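Local coordinates for uncharacterized protein (Porphyromonas gingivalis, PDB 1ZBS), which is of unproven function but, as a member of the ASKHA superfamily, probably phosphorylates N-acetylglucosamine at the expense of ATP, at residues I60-Y66 against C89-A95; M98-R103 against N121-F125; Q162-L167 against H206-V212; F220-V225 against V255-R259. The contacts are given in a common frame with arbitrary orientation. Numbering follows the deposited sequence.

Contact 1: residues I60-Y66 against C89-A95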
loop_
_atom_site.group_PDB
_atom_site.type_symbol
_atom_site.label_atom_id
_atom_site.label_comp_id
_atom_site.label_asym_id
_atom_site.label_seq_id
_atom_site.Cartn_x
_atom_site.Cartn_y
_atom_site.Cartn_z
ATOM N N ILE A 60 -36.086 9.553 21.819
ATOM C CA ILE A 60 -34.819 8.851 21.969
ATOM C C ILE A 60 -34.353 8.902 23.413
ATOM O O ILE A 60 -33.853 9.925 23.880
ATOM C CB ILE A 60 -33.726 9.461 21.089
ATOM C CG1 ILE A 60 -34.174 9.473 19.632
ATOM C CG2 ILE A 60 -32.440 8.659 21.247
ATOM C CD1 ILE A 60 -34.529 8.114 19.079
ATOM N N ARG A 61 -34.510 7.779 24.106
ATOM C CA ARG A 61 -34.141 7.674 25.513
ATOM C C ARG A 61 -32.703 7.194 25.702
ATOM O O ARG A 61 -32.137 7.283 26.797
ATOM C CB ARG A 61 -35.117 6.727 26.216
ATOM C CG ARG A 61 -36.569 7.209 26.192
ATOM C CD ARG A 61 -36.891 8.073 27.408
ATOM N NE ARG A 61 -36.045 9.258 27.481
ATOM C CZ ARG A 61 -36.073 10.245 26.594
ATOM N NH1 ARG A 61 -35.266 11.289 26.738
ATOM N NH2 ARG A 61 -36.913 10.194 25.567
ATOM N N ALA A 62 -32.119 6.682 24.626
ATOM C CA ALA A 62 -30.750 6.197 24.653
ATOM C C ALA A 62 -30.247 6.031 23.232
ATOM O O ALA A 62 -31.030 5.847 22.296
ATOM C CB ALA A 62 -30.661 4.862 25.402
ATOM N N VAL A 63 -28.931 6.119 23.086
ATOM C CA VAL A 63 -28.257 5.985 21.800
ATOM C C VAL A 63 -26.993 5.140 21.975
ATOM O O VAL A 63 -26.227 5.326 22.927
ATOM C CB VAL A 63 -27.897 7.383 21.204
ATOM C CG1 VAL A 63 -27.507 8.334 22.308
ATOM C CG2 VAL A 63 -26.744 7.250 20.215
ATOM N N TYR A 64 -26.807 4.202 21.050
ATOM C CA TYR A 64 -25.657 3.299 21.047
ATOM C C TYR A 64 -24.969 3.397 19.682
ATOM O O TYR A 64 -25.537 3.030 18.647
ATOM C CB TYR A 64 -26.098 1.849 21.303
ATOM C CG TYR A 64 -26.923 1.658 22.556
ATOM C CD1 TYR A 64 -28.317 1.651 22.504
ATOM C CD2 TYR A 64 -26.310 1.471 23.794
ATOM C CE1 TYR A 64 -29.084 1.456 23.658
ATOM C CE2 TYR A 64 -27.062 1.278 24.951
ATOM C CZ TYR A 64 -28.450 1.268 24.878
ATOM O OH TYR A 64 -29.193 1.051 26.022
ATOM N N PHE A 65 -23.744 3.906 19.698
ATOM C CA PHE A 65 -22.971 4.093 18.485
ATOM C C PHE A 65 -21.783 3.150 18.408
ATOM O O PHE A 65 -21.054 2.963 19.381
ATOM C CB PHE A 65 -22.492 5.545 18.404
ATOM C CG PHE A 65 -21.843 5.895 17.103
ATOM C CD1 PHE A 65 -20.481 5.677 16.908
ATOM C CD2 PHE A 65 -22.603 6.412 16.058
ATOM C CE1 PHE A 65 -19.886 5.967 15.687
ATOM C CE2 PHE A 65 -22.021 6.706 14.830
ATOM C CZ PHE A 65 -20.659 6.484 14.642
ATOM N N TYR A 66 -21.610 2.552 17.238
ATOM C CA TYR A 66 -20.515 1.632 16.983
ATOM C C TYR A 66 -19.836 2.084 15.699
ATOM O O TYR A 66 -20.488 2.218 14.659
ATOM C CB TYR A 66 -21.055 0.216 16.810
ATOM C CG TYR A 66 -21.685 -0.354 18.058
ATOM C CD1 TYR A 66 -20.895 -0.770 19.127
ATOM C CD2 TYR A 66 -23.073 -0.478 18.171
ATOM C CE1 TYR A 66 -21.465 -1.302 20.279
ATOM C CE2 TYR A 66 -23.657 -1.008 19.322
ATOM C CZ TYR A 66 -22.841 -1.420 20.372
ATOM O OH TYR A 66 -23.395 -1.955 21.507
ATOM N N CYS A 89 -31.249 13.194 26.036
ATOM C CA CYS A 89 -31.084 11.750 25.980
ATOM C C CYS A 89 -30.543 11.262 27.323
ATOM O O CYS A 89 -29.660 11.890 27.902
ATOM C CB CYS A 89 -30.105 11.371 24.873
ATOM S SG CYS A 89 -30.042 9.594 24.586
ATOM N N ASP A 90 -31.069 10.144 27.812
ATOM C CA ASP A 90 -30.640 9.587 29.095
ATOM C C ASP A 90 -29.306 8.836 29.059
ATOM O O ASP A 90 -28.463 9.031 29.932
ATOM C CB ASP A 90 -31.718 8.644 29.655
ATOM C CG ASP A 90 -32.854 9.385 30.352
ATOM O OD1 ASP A 90 -33.895 8.743 30.622
ATOM O OD2 ASP A 90 -32.707 10.598 30.643
ATOM N N ARG A 91 -29.118 7.982 28.056
ATOM C CA ARG A 91 -27.895 7.194 27.958
ATOM C C ARG A 91 -27.272 7.244 26.564
ATOM O O ARG A 91 -27.942 7.002 25.557
ATOM C CB ARG A 91 -28.190 5.741 28.343
ATOM C CG ARG A 91 -26.960 4.874 28.583
ATOM C CD ARG A 91 -27.345 3.413 28.830
ATOM N NE ARG A 91 -28.207 3.221 29.999
ATOM C CZ ARG A 91 -27.804 3.303 31.266
ATOM N NH1 ARG A 91 -26.539 3.576 31.552
ATOM N NH2 ARG A 91 -28.671 3.098 32.252
ATOM N N ILE A 92 -25.980 7.557 26.526
ATOM C CA ILE A 92 -25.231 7.649 25.280
ATOM C C ILE A 92 -23.913 6.893 25.389
ATOM O O ILE A 92 -22.992 7.325 26.082
ATOM C CB ILE A 92 -24.942 9.111 24.926
ATOM C CG1 ILE A 92 -23.833 9.180 23.879
ATOM C CG2 ILE A 92 -24.584 9.885 26.183
ATOM C CD1 ILE A 92 -24.183 8.471 22.593
ATOM N N GLU A 93 -23.834 5.759 24.697
ATOM C CA GLU A 93 -22.643 4.913 24.711
ATOM C C GLU A 93 -21.986 4.818 23.336
ATOM O O GLU A 93 -22.652 4.549 22.334
ATOM C CB GLU A 93 -23.013 3.509 25.200
ATOM C CG GLU A 93 -23.419 3.428 26.668
ATOM C CD GLU A 93 -23.776 2.013 27.085
ATOM O OE1 GLU A 93 -22.993 1.092 26.780
ATOM O OE2 GLU A 93 -24.835 1.819 27.720
ATOM N N VAL A 94 -20.674 5.037 23.295
ATOM C CA VAL A 94 -19.917 4.975 22.046
ATOM C C VAL A 94 -18.881 3.869 22.156
ATOM O O VAL A 94 -18.098 3.839 23.104
ATOM C CB VAL A 94 -19.203 6.312 21.758
ATOM C CG1 VAL A 94 -18.791 6.377 20.298
ATOM C CG2 VAL A 94 -20.119 7.473 22.103
ATOM N N ALA A 95 -18.888 2.958 21.190
ATOM C CA ALA A 95 -17.955 1.834 21.190
ATOM C C ALA A 95 -17.463 1.526 19.781
ATOM O O ALA A 95 -18.046 1.980 18.798
ATOM C CB ALA A 95 -18.626 0.607 21.790
#

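Contact 2: residues M98-R103 against N121-F125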
loop_
_atom_site.group_PDB
_atom_site.type_symbol
_atom_site.label_atom_id
_atom_site.label_comp_id
_atom_site.label_asym_id
_atom_site.label_seq_id
_atom_site.Cartn_x
_atom_site.Cartn_y
_atom_site.Cartn_z
HETATM N N MSE A 98 -15.838 -3.176 16.015
HETATM C CA MSE A 98 -15.470 -4.574 16.212
HETATM C C MSE A 98 -16.349 -5.156 17.316
HETATM O O MSE A 98 -16.852 -6.274 17.203
HETATM C CB MSE A 98 -13.989 -4.679 16.597
HETATM C CG MSE A 98 -13.445 -6.101 16.665
HETATM SE SE MSE A 98 -13.480 -7.068 14.976
HETATM C CE MSE A 98 -15.243 -7.878 15.094
ATOM N N LEU A 99 -16.544 -4.373 18.372
ATOM C CA LEU A 99 -17.362 -4.789 19.495
ATOM C C LEU A 99 -18.822 -4.904 19.062
ATOM O O LEU A 99 -19.552 -5.800 19.499
ATOM C CB LEU A 99 -17.227 -3.779 20.635
ATOM C CG LEU A 99 -18.177 -3.975 21.820
ATOM C CD1 LEU A 99 -17.983 -5.362 22.423
ATOM C CD2 LEU A 99 -17.922 -2.889 22.854
ATOM N N GLY A 100 -19.243 -3.976 18.212
ATOM C CA GLY A 100 -20.604 -3.995 17.718
ATOM C C GLY A 100 -20.840 -5.254 16.909
ATOM O O GLY A 100 -21.923 -5.836 16.945
ATOM N N ALA A 101 -19.819 -5.689 16.180
ATOM C CA ALA A 101 -19.946 -6.891 15.373
ATOM C C ALA A 101 -20.034 -8.126 16.256
ATOM O O ALA A 101 -20.857 -9.006 16.021
ATOM C CB ALA A 101 -18.775 -7.014 14.409
ATOM N N ALA A 102 -19.195 -8.190 17.283
ATOM C CA ALA A 102 -19.209 -9.342 18.172
ATOM C C ALA A 102 -20.536 -9.451 18.905
ATOM O O ALA A 102 -21.063 -10.549 19.082
ATOM C CB ALA A 102 -18.062 -9.254 19.171
ATOM N N ARG A 103 -21.076 -8.316 19.339
ATOM C CA ARG A 103 -22.350 -8.326 20.047
ATOM C C ARG A 103 -23.486 -8.772 19.147
ATOM O O ARG A 103 -24.422 -9.442 19.592
ATOM C CB ARG A 103 -22.660 -6.944 20.620
ATOM C CG ARG A 103 -21.914 -6.638 21.903
ATOM C CD ARG A 103 -22.238 -5.247 22.410
ATOM N NE ARG A 103 -21.650 -5.005 23.719
ATOM C CZ ARG A 103 -21.670 -3.833 24.344
ATOM N NH1 ARG A 103 -21.103 -3.709 25.539
ATOM N NH2 ARG A 103 -22.247 -2.785 23.777
ATOM N N ASN A 121 -10.840 -6.993 10.112
ATOM C CA ASN A 121 -10.627 -6.913 11.538
ATOM C C ASN A 121 -11.028 -8.238 12.215
ATOM O O ASN A 121 -11.740 -9.049 11.627
ATOM C CB ASN A 121 -11.444 -5.742 12.100
ATOM C CG ASN A 121 -10.841 -5.168 13.360
ATOM O OD1 ASN A 121 -11.180 -4.052 13.777
ATOM N ND2 ASN A 121 -9.941 -5.927 13.982
ATOM N N SER A 122 -10.550 -8.468 13.435
ATOM C CA SER A 122 -10.918 -9.671 14.171
ATOM C C SER A 122 -10.749 -9.439 15.663
ATOM O O SER A 122 -10.057 -8.512 16.078
ATOM C CB SER A 122 -10.079 -10.892 13.738
ATOM O OG SER A 122 -8.726 -10.785 14.143
ATOM N N CYS A 123 -11.398 -10.283 16.462
ATOM C CA CYS A 123 -11.308 -10.190 17.910
ATOM C C CYS A 123 -11.805 -11.473 18.554
ATOM O O CYS A 123 -12.621 -12.204 17.985
ATOM C CB CYS A 123 -12.160 -9.036 18.428
ATOM S SG CYS A 123 -13.939 -9.379 18.364
ATOM N N LEU A 124 -11.305 -11.743 19.748
ATOM C CA LEU A 124 -11.737 -12.905 20.494
ATOM C C LEU A 124 -12.735 -12.296 21.473
ATOM O O LEU A 124 -12.396 -11.359 22.198
ATOM C CB LEU A 124 -10.561 -13.527 21.249
ATOM C CG LEU A 124 -10.543 -15.042 21.508
ATOM C CD1 LEU A 124 -9.772 -15.287 22.807
ATOM C CD2 LEU A 124 -11.947 -15.606 21.617
ATOM N N PHE A 125 -13.968 -12.799 21.463
ATOM C CA PHE A 125 -15.033 -12.300 22.345
ATOM C C PHE A 125 -15.266 -13.335 23.440
ATOM O O PHE A 125 -15.318 -14.527 23.154
ATOM C CB PHE A 125 -16.329 -12.113 21.543
ATOM C CG PHE A 125 -17.356 -11.257 22.231
ATOM C CD1 PHE A 125 -18.696 -11.638 22.264
ATOM C CD2 PHE A 125 -16.989 -10.056 22.828
ATOM C CE1 PHE A 125 -19.654 -10.828 22.884
ATOM C CE2 PHE A 125 -17.939 -9.240 23.448
ATOM C CZ PHE A 125 -19.272 -9.629 23.476
#

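Contact 3: residues Q162-L167 against H206-V212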
loop_
_atom_site.group_PDB
_atom_site.type_symbol
_atom_site.label_atom_id
_atom_site.label_comp_id
_atom_site.label_asym_id
_atom_site.label_seq_id
_atom_site.Cartn_x
_atom_site.Cartn_y
_atom_site.Cartn_z
ATOM N N GLN A 162 -1.340 -10.645 -15.535
ATOM C CA GLN A 162 -1.430 -11.939 -14.875
ATOM C C GLN A 162 -2.838 -12.517 -14.989
ATOM O O GLN A 162 -3.110 -13.616 -14.502
ATOM C CB GLN A 162 -1.011 -11.816 -13.409
ATOM C CG GLN A 162 0.413 -11.309 -13.239
ATOM C CD GLN A 162 1.425 -12.127 -14.033
ATOM O OE1 GLN A 162 2.131 -11.596 -14.894
ATOM N NE2 GLN A 162 1.496 -13.419 -13.750
HETATM N N MSE A 163 -3.726 -11.778 -15.646
HETATM C CA MSE A 163 -5.106 -12.215 -15.840
HETATM C C MSE A 163 -5.337 -12.601 -17.313
HETATM O O MSE A 163 -4.531 -12.272 -18.180
HETATM C CB MSE A 163 -6.069 -11.091 -15.432
HETATM C CG MSE A 163 -6.048 -10.717 -13.945
HETATM SE SE MSE A 163 -6.899 -12.037 -12.785
HETATM C CE MSE A 163 -5.531 -12.223 -11.423
ATOM N N PRO A 164 -6.438 -13.315 -17.613
ATOM C CA PRO A 164 -6.695 -13.699 -19.007
ATOM C C PRO A 164 -6.685 -12.484 -19.935
ATOM O O PRO A 164 -6.933 -11.361 -19.495
ATOM C CB PRO A 164 -8.066 -14.364 -18.926
ATOM C CG PRO A 164 -8.021 -15.019 -17.583
ATOM C CD PRO A 164 -7.449 -13.906 -16.720
ATOM N N GLU A 165 -6.390 -12.712 -21.214
ATOM C CA GLU A 165 -6.336 -11.639 -22.208
ATOM C C GLU A 165 -7.692 -10.964 -22.319
ATOM O O GLU A 165 -8.726 -11.629 -22.398
ATOM C CB GLU A 165 -5.928 -12.204 -23.579
ATOM C CG GLU A 165 -5.467 -11.171 -24.638
ATOM C CD GLU A 165 -6.597 -10.310 -25.221
ATOM O OE1 GLU A 165 -7.617 -10.869 -25.684
ATOM O OE2 GLU A 165 -6.447 -9.068 -25.231
ATOM N N GLY A 166 -7.677 -9.635 -22.319
ATOM C CA GLY A 166 -8.912 -8.879 -22.429
ATOM C C GLY A 166 -9.518 -8.411 -21.115
ATOM O O GLY A 166 -10.199 -7.387 -21.089
ATOM N N LEU A 167 -9.280 -9.140 -20.026
ATOM C CA LEU A 167 -9.844 -8.764 -18.730
ATOM C C LEU A 167 -9.412 -7.367 -18.328
ATOM O O LEU A 167 -10.208 -6.583 -17.804
ATOM C CB LEU A 167 -9.423 -9.753 -17.637
ATOM C CG LEU A 167 -10.143 -9.643 -16.283
ATOM C CD1 LEU A 167 -11.649 -9.692 -16.494
ATOM C CD2 LEU A 167 -9.702 -10.776 -15.363
ATOM N N HIS A 206 -16.599 -12.065 -11.496
ATOM C CA HIS A 206 -15.654 -12.793 -12.326
ATOM C C HIS A 206 -14.985 -13.965 -11.630
ATOM O O HIS A 206 -13.946 -14.452 -12.083
ATOM C CB HIS A 206 -14.592 -11.832 -12.855
ATOM C CG HIS A 206 -15.074 -10.964 -13.975
ATOM N ND1 HIS A 206 -15.180 -11.419 -15.271
ATOM C CD2 HIS A 206 -15.497 -9.679 -13.989
ATOM C CE1 HIS A 206 -15.649 -10.450 -16.037
ATOM N NE2 HIS A 206 -15.849 -9.384 -15.283
ATOM N N LEU A 207 -15.591 -14.422 -10.538
ATOM C CA LEU A 207 -15.071 -15.548 -9.757
ATOM C C LEU A 207 -15.020 -16.835 -10.576
ATOM O O LEU A 207 -14.369 -17.807 -10.185
ATOM C CB LEU A 207 -15.945 -15.773 -8.522
ATOM C CG LEU A 207 -15.907 -14.684 -7.450
ATOM C CD1 LEU A 207 -17.002 -14.924 -6.420
ATOM C CD2 LEU A 207 -14.540 -14.676 -6.799
ATOM N N ASP A 208 -15.726 -16.842 -11.704
ATOM C CA ASP A 208 -15.749 -18.007 -12.574
ATOM C C ASP A 208 -14.399 -18.183 -13.251
ATOM O O ASP A 208 -14.133 -19.214 -13.865
ATOM C CB ASP A 208 -16.863 -17.881 -13.630
ATOM C CG ASP A 208 -17.112 -16.443 -14.066
ATOM O OD1 ASP A 208 -17.634 -15.644 -13.246
ATOM O OD2 ASP A 208 -16.792 -16.110 -15.232
ATOM N N ILE A 209 -13.548 -17.171 -13.130
ATOM C CA ILE A 209 -12.211 -17.211 -13.716
ATOM C C ILE A 209 -11.228 -17.651 -12.633
ATOM O O ILE A 209 -11.209 -17.083 -11.539
ATOM C CB ILE A 209 -11.780 -15.819 -14.223
ATOM C CG1 ILE A 209 -12.758 -15.319 -15.295
ATOM C CG2 ILE A 209 -10.373 -15.883 -14.756
ATOM C CD1 ILE A 209 -12.452 -13.921 -15.787
ATOM N N PRO A 210 -10.391 -18.663 -12.929
ATOM C CA PRO A 210 -9.386 -19.213 -12.007
ATOM C C PRO A 210 -8.522 -18.176 -11.291
ATOM O O PRO A 210 -8.534 -18.084 -10.063
ATOM C CB PRO A 210 -8.552 -20.117 -12.913
ATOM C CG PRO A 210 -9.571 -20.634 -13.866
ATOM C CD PRO A 210 -10.352 -19.379 -14.216
ATOM N N ALA A 211 -7.768 -17.408 -12.074
ATOM C CA ALA A 211 -6.883 -16.378 -11.543
ATOM C C ALA A 211 -7.564 -15.470 -10.523
ATOM O O ALA A 211 -6.958 -15.079 -9.531
ATOM C CB ALA A 211 -6.328 -15.546 -12.689
ATOM N N VAL A 212 -8.823 -15.136 -10.776
ATOM C CA VAL A 212 -9.592 -14.265 -9.890
ATOM C C VAL A 212 -9.951 -14.986 -8.595
ATOM O O VAL A 212 -9.729 -14.460 -7.504
ATOM C CB VAL A 212 -10.895 -13.787 -10.584
ATOM C CG1 VAL A 212 -11.731 -12.947 -9.636
ATOM C CG2 VAL A 212 -10.548 -12.981 -11.829
#

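Contact 4: residues F220-V225 against V255-R259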
loop_
_atom_site.group_PDB
_atom_site.type_symbol
_atom_site.label_atom_id
_atom_site.label_comp_id
_atom_site.label_asym_id
_atom_site.label_seq_id
_atom_site.Cartn_x
_atom_site.Cartn_y
_atom_site.Cartn_z
ATOM N N PHE A 220 -8.271 -14.509 1.630
ATOM C CA PHE A 220 -9.107 -14.929 2.751
ATOM C C PHE A 220 -8.313 -15.887 3.636
ATOM O O PHE A 220 -8.400 -15.829 4.862
ATOM C CB PHE A 220 -10.384 -15.634 2.269
ATOM C CG PHE A 220 -11.436 -14.701 1.717
ATOM C CD1 PHE A 220 -11.275 -13.317 1.769
ATOM C CD2 PHE A 220 -12.604 -15.217 1.158
ATOM C CE1 PHE A 220 -12.257 -12.464 1.261
ATOM C CE2 PHE A 220 -13.587 -14.377 0.649
ATOM C CZ PHE A 220 -13.416 -12.991 0.705
ATOM N N ASP A 221 -7.537 -16.772 3.014
ATOM C CA ASP A 221 -6.744 -17.731 3.772
ATOM C C ASP A 221 -5.732 -16.954 4.619
ATOM O O ASP A 221 -5.541 -17.247 5.801
ATOM C CB ASP A 221 -6.017 -18.698 2.824
ATOM C CG ASP A 221 -5.348 -19.847 3.563
ATOM O OD1 ASP A 221 -6.067 -20.646 4.207
ATOM O OD2 ASP A 221 -4.103 -19.949 3.505
ATOM N N ASP A 222 -5.109 -15.958 3.993
ATOM C CA ASP A 222 -4.131 -15.093 4.633
ATOM C C ASP A 222 -4.739 -14.397 5.836
ATOM O O ASP A 222 -4.084 -14.222 6.865
ATOM C CB ASP A 222 -3.654 -14.013 3.660
ATOM C CG ASP A 222 -2.233 -14.216 3.217
ATOM O OD1 ASP A 222 -2.027 -14.777 2.118
ATOM O OD2 ASP A 222 -1.320 -13.814 3.978
ATOM N N PHE A 223 -5.986 -13.962 5.687
ATOM C CA PHE A 223 -6.661 -13.292 6.785
ATOM C C PHE A 223 -6.785 -14.238 7.974
ATOM O O PHE A 223 -6.486 -13.855 9.109
ATOM C CB PHE A 223 -8.045 -12.791 6.367
ATOM C CG PHE A 223 -8.895 -12.346 7.528
ATOM C CD1 PHE A 223 -9.799 -13.226 8.116
ATOM C CD2 PHE A 223 -8.761 -11.067 8.061
ATOM C CE1 PHE A 223 -10.548 -12.840 9.230
ATOM C CE2 PHE A 223 -9.504 -10.667 9.174
ATOM C CZ PHE A 223 -10.403 -11.555 9.761
ATOM N N LEU A 224 -7.209 -15.472 7.725
ATOM C CA LEU A 224 -7.358 -16.433 8.817
ATOM C C LEU A 224 -6.025 -16.689 9.502
ATOM O O LEU A 224 -5.908 -16.599 10.730
ATOM C CB LEU A 224 -7.922 -17.754 8.292
ATOM C CG LEU A 224 -9.354 -17.641 7.776
ATOM C CD1 LEU A 224 -9.781 -18.950 7.128
ATOM C CD2 LEU A 224 -10.270 -17.279 8.936
ATOM N N VAL A 225 -5.019 -16.998 8.694
ATOM C CA VAL A 225 -3.689 -17.274 9.202
ATOM C C VAL A 225 -3.149 -16.188 10.138
ATOM O O VAL A 225 -2.827 -16.462 11.293
ATOM C CB VAL A 225 -2.687 -17.460 8.040
ATOM C CG1 VAL A 225 -1.283 -17.693 8.593
ATOM C CG2 VAL A 225 -3.110 -18.648 7.170
ATOM N N VAL A 255 -12.615 -21.671 2.171
ATOM C CA VAL A 255 -11.344 -21.362 2.818
ATOM C C VAL A 255 -11.346 -21.841 4.271
ATOM O O VAL A 255 -10.436 -22.544 4.696
ATOM C CB VAL A 255 -11.052 -19.849 2.784
ATOM C CG1 VAL A 255 -9.778 -19.552 3.563
ATOM C CG2 VAL A 255 -10.912 -19.376 1.340
ATOM N N ILE A 256 -12.371 -21.451 5.020
ATOM C CA ILE A 256 -12.505 -21.848 6.409
ATOM C C ILE A 256 -12.477 -23.373 6.528
ATOM O O ILE A 256 -11.715 -23.930 7.318
ATOM C CB ILE A 256 -13.839 -21.330 7.009
ATOM C CG1 ILE A 256 -13.784 -19.811 7.170
ATOM C CG2 ILE A 256 -14.130 -22.037 8.334
ATOM C CD1 ILE A 256 -15.130 -19.155 7.486
ATOM N N LYS A 257 -13.310 -24.040 5.735
ATOM C CA LYS A 257 -13.394 -25.498 5.746
ATOM C C LYS A 257 -12.018 -26.099 5.461
ATOM O O LYS A 257 -11.553 -26.995 6.166
ATOM C CB LYS A 257 -14.382 -25.966 4.672
ATOM C CG LYS A 257 -15.061 -27.298 4.947
ATOM C CD LYS A 257 -16.513 -27.088 5.388
ATOM C CE LYS A 257 -17.344 -26.444 4.277
ATOM N NZ LYS A 257 -18.765 -26.201 4.659
ATOM N N LYS A 258 -11.373 -25.587 4.419
ATOM C CA LYS A 258 -10.064 -26.064 4.004
ATOM C C LYS A 258 -9.009 -26.020 5.112
ATOM O O LYS A 258 -8.031 -26.766 5.066
ATOM C CB LYS A 258 -9.601 -25.266 2.786
ATOM C CG LYS A 258 -8.422 -25.854 2.038
ATOM C CD LYS A 258 -8.404 -25.331 0.602
ATOM C CE LYS A 258 -7.127 -25.711 -0.134
ATOM N NZ LYS A 258 -5.932 -24.992 0.401
ATOM N N ARG A 259 -9.202 -25.164 6.111
ATOM C CA ARG A 259 -8.241 -25.092 7.209
ATOM C C ARG A 259 -8.716 -25.845 8.447
ATOM O O ARG A 259 -8.108 -25.744 9.512
ATOM C CB ARG A 259 -7.933 -23.640 7.581
ATOM C CG ARG A 259 -7.291 -22.853 6.467
ATOM C CD ARG A 259 -6.245 -21.904 7.013
ATOM N NE ARG A 259 -4.994 -22.575 7.357
ATOM C CZ ARG A 259 -3.885 -22.507 6.626
ATOM N NH1 ARG A 259 -3.865 -21.798 5.505
ATOM N NH2 ARG A 259 -2.788 -23.130 7.021
HETATM O O HOH W 1 -7.671 -22.505 3.302
#

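Contact 1: residues I60-Y66 against C89-A95
Parallel strands joined by a helix illustrate how backbone pairing fixes which side chains become neighbours. Strands 62-66 and 91-95 run 4.7 Å apart with an angle of 2° between them. From Val63 N to Arg91 O (2.8 Å) through Phe65 O to Ala95 N (2.8 Å), four good hydrogen bonds set the register; near the start, Arg61 O receives only weak ones from Asp90 N and Arg91 N. On one face, Val63 in a p rotamer brings CG1 to 3.6 Å from Cys89 SG and 3.3 Å from Ile92 CD1, whose t,p conformation folds it back across the gap. Phe65, chi1 t, lays CD1 3.9 Å from Val94 CG1. The other face carries Tyr64 and Tyr66, both chi1 m: Glu93 OE2 approaches Tyr64 CE2 at the ring edge (3.6 Å), and Ala95 CB lies 3.7 Å from Tyr66 CE1. Arg61 curls so that NE makes a long salt bridge to Asp90 OD1 (3.8 Å), while NH2 bonds Ser58 O. The pair belongs to a beta-alpha-beta unit of an ASKHA domain: helix 75-85 packs on the Phe65 and Ile92 face, strand 2-7 flanks 62-67 on its other edge, and His278 of helix 271-280 stacks on Tyr64.

Contact 2: residues M98-R103 against N121-F125
A helix laid obliquely on a sheet can meet every second residue of a strand, as along 121-125. Asn121 comes first: its CG lies 3.6 Å from SE of Met98, a selenomethionine here, and the same SE is 3.6 Å from Ser122 N. The side chain of Ser122 leaves by the other face, where OG bonds Tyr231 OH and Asn227 O. Cys123 turns back to the helix, with CB 3.7 Å from Met98 CG and SG 4.2 Å from Ala102 CB. Phe125 ends the walk by offering a ring face to Ala102 CB, a CH-pi contact 3.9 Å from the centroid, while Leu99 CD1 stands 4.0 Å from Phe125 CE2. Small Ala102 permits this close seat. With no hydrogen bond across it, the interface holds by apolar packing, the axes 9.0 Å apart and crossing at -56°. Around it, Met98 and Ala102 also rest on strand 111-116, Leu99 reaches strand 130-133, and Arg103 packs on helix 271-280 and hydrogen-bonds Tyr66 OH through NH2, so helix 97-105 lies across the second sheet of this ASKHA fold.

Contact 3: residues Q162-L167 against H206-V212
This is loop-to-helix-start packing at the periphery of the chain: the turn between helices 147-159 and 167-174 meets the entry into helix 210-229, with no hydrogen bond between them. Apolar contacts do the work. SE of Met163, a selenomethionine, lies 3.6 Å from Ala211 CB and 3.9 Å from Val212 CG2, while Pro164 CG touches Ile209 CG2 at 3.8 Å. Two helix beginnings thus face each other within the helical part of this ASKHA protein, Gly166 occupying one N-cap position and Ile209 the other. A type I turn from His206 to Ile209, closed by Ile209 N to His206 O at 2.9 Å, leads into the second; Gly166 adopts a positive phi of 96° just before the first. Leu167, chi1 t and chi2 p, reaches into the gap: CD2 lies 4.2 Å from Ile209 CD1 and 4.3 Å from Val212 CG2, and CD1 sits over the face of the His206 ring, 4.2 Å from its centroid. Phe202 meets that ring as well, and Gln162 packs on Val225 of the second subunit.

Contact 4: residues F220-V225 against V255-R259
Where two helices come close, an apolar centre can be finished by a charged pair at its polar edge, and helices 210-229 and 249-258 follow that plan. Val255 lies at the centre. Its CG1 is 3.6 Å from Leu224 CD1 and 3.5 Å from Asp221 CA, so this methyl rests against the backbone of the facing helix, while CG2 reaches Phe220 CB at 3.9 Å and approaches the edge of that ring. Leu224 CD1 also extends to Ile256 CG1, at 4.1 Å. Further out, a water donates to both Asp221 OD1 (2.6 Å) and Val255 O (3.1 Å), tying the carboxylate to a backbone carbonyl of helix 249-258. At the outer edge Arg259 folds back to make a salt bridge: its NH1 lies 2.7 Å from Asp221 OD2 and hydrogen-bonds Asp221 OD1 at 2.8 Å. Val225 CG2 lies over a face of the guanidinium, 3.6 Å from Arg259 NH1, so aliphatic packing backs the ion pair. Beneath the pair runs the second sheet of the ASKHA fold: Leu224 and Ile256 touch strand 238-241, Phe220 reaches strand 111-116, and Val225 meets Gln162 of the second subunit.

In the fold
Chemistry does not simply follow burial: contact 2, nearest the chain's centre, and contact 3, the most peripheral, both rely on packing without hydrogen bonds between their segments. Contact 2 is the buried one; contacts 1, 3 and 4 are partly buried. Contact 1 relies on backbone bonds and contact 4 on an apolar centre edged by a salt bridge. Contacts 1 and 2 follow in series through strand 91-95 and helix 97-105, and Tyr66 OH meets Arg103 NH2 at 2.7 Å, a probable hydrogen bond. Contact 2 touches contact 4 through Asn121 O and Phe223 CZ (3.4 Å), on the sheet face away from helix 97-105. Contacts 3 and 4 share helix 210-229, their centres about 21 Å apart.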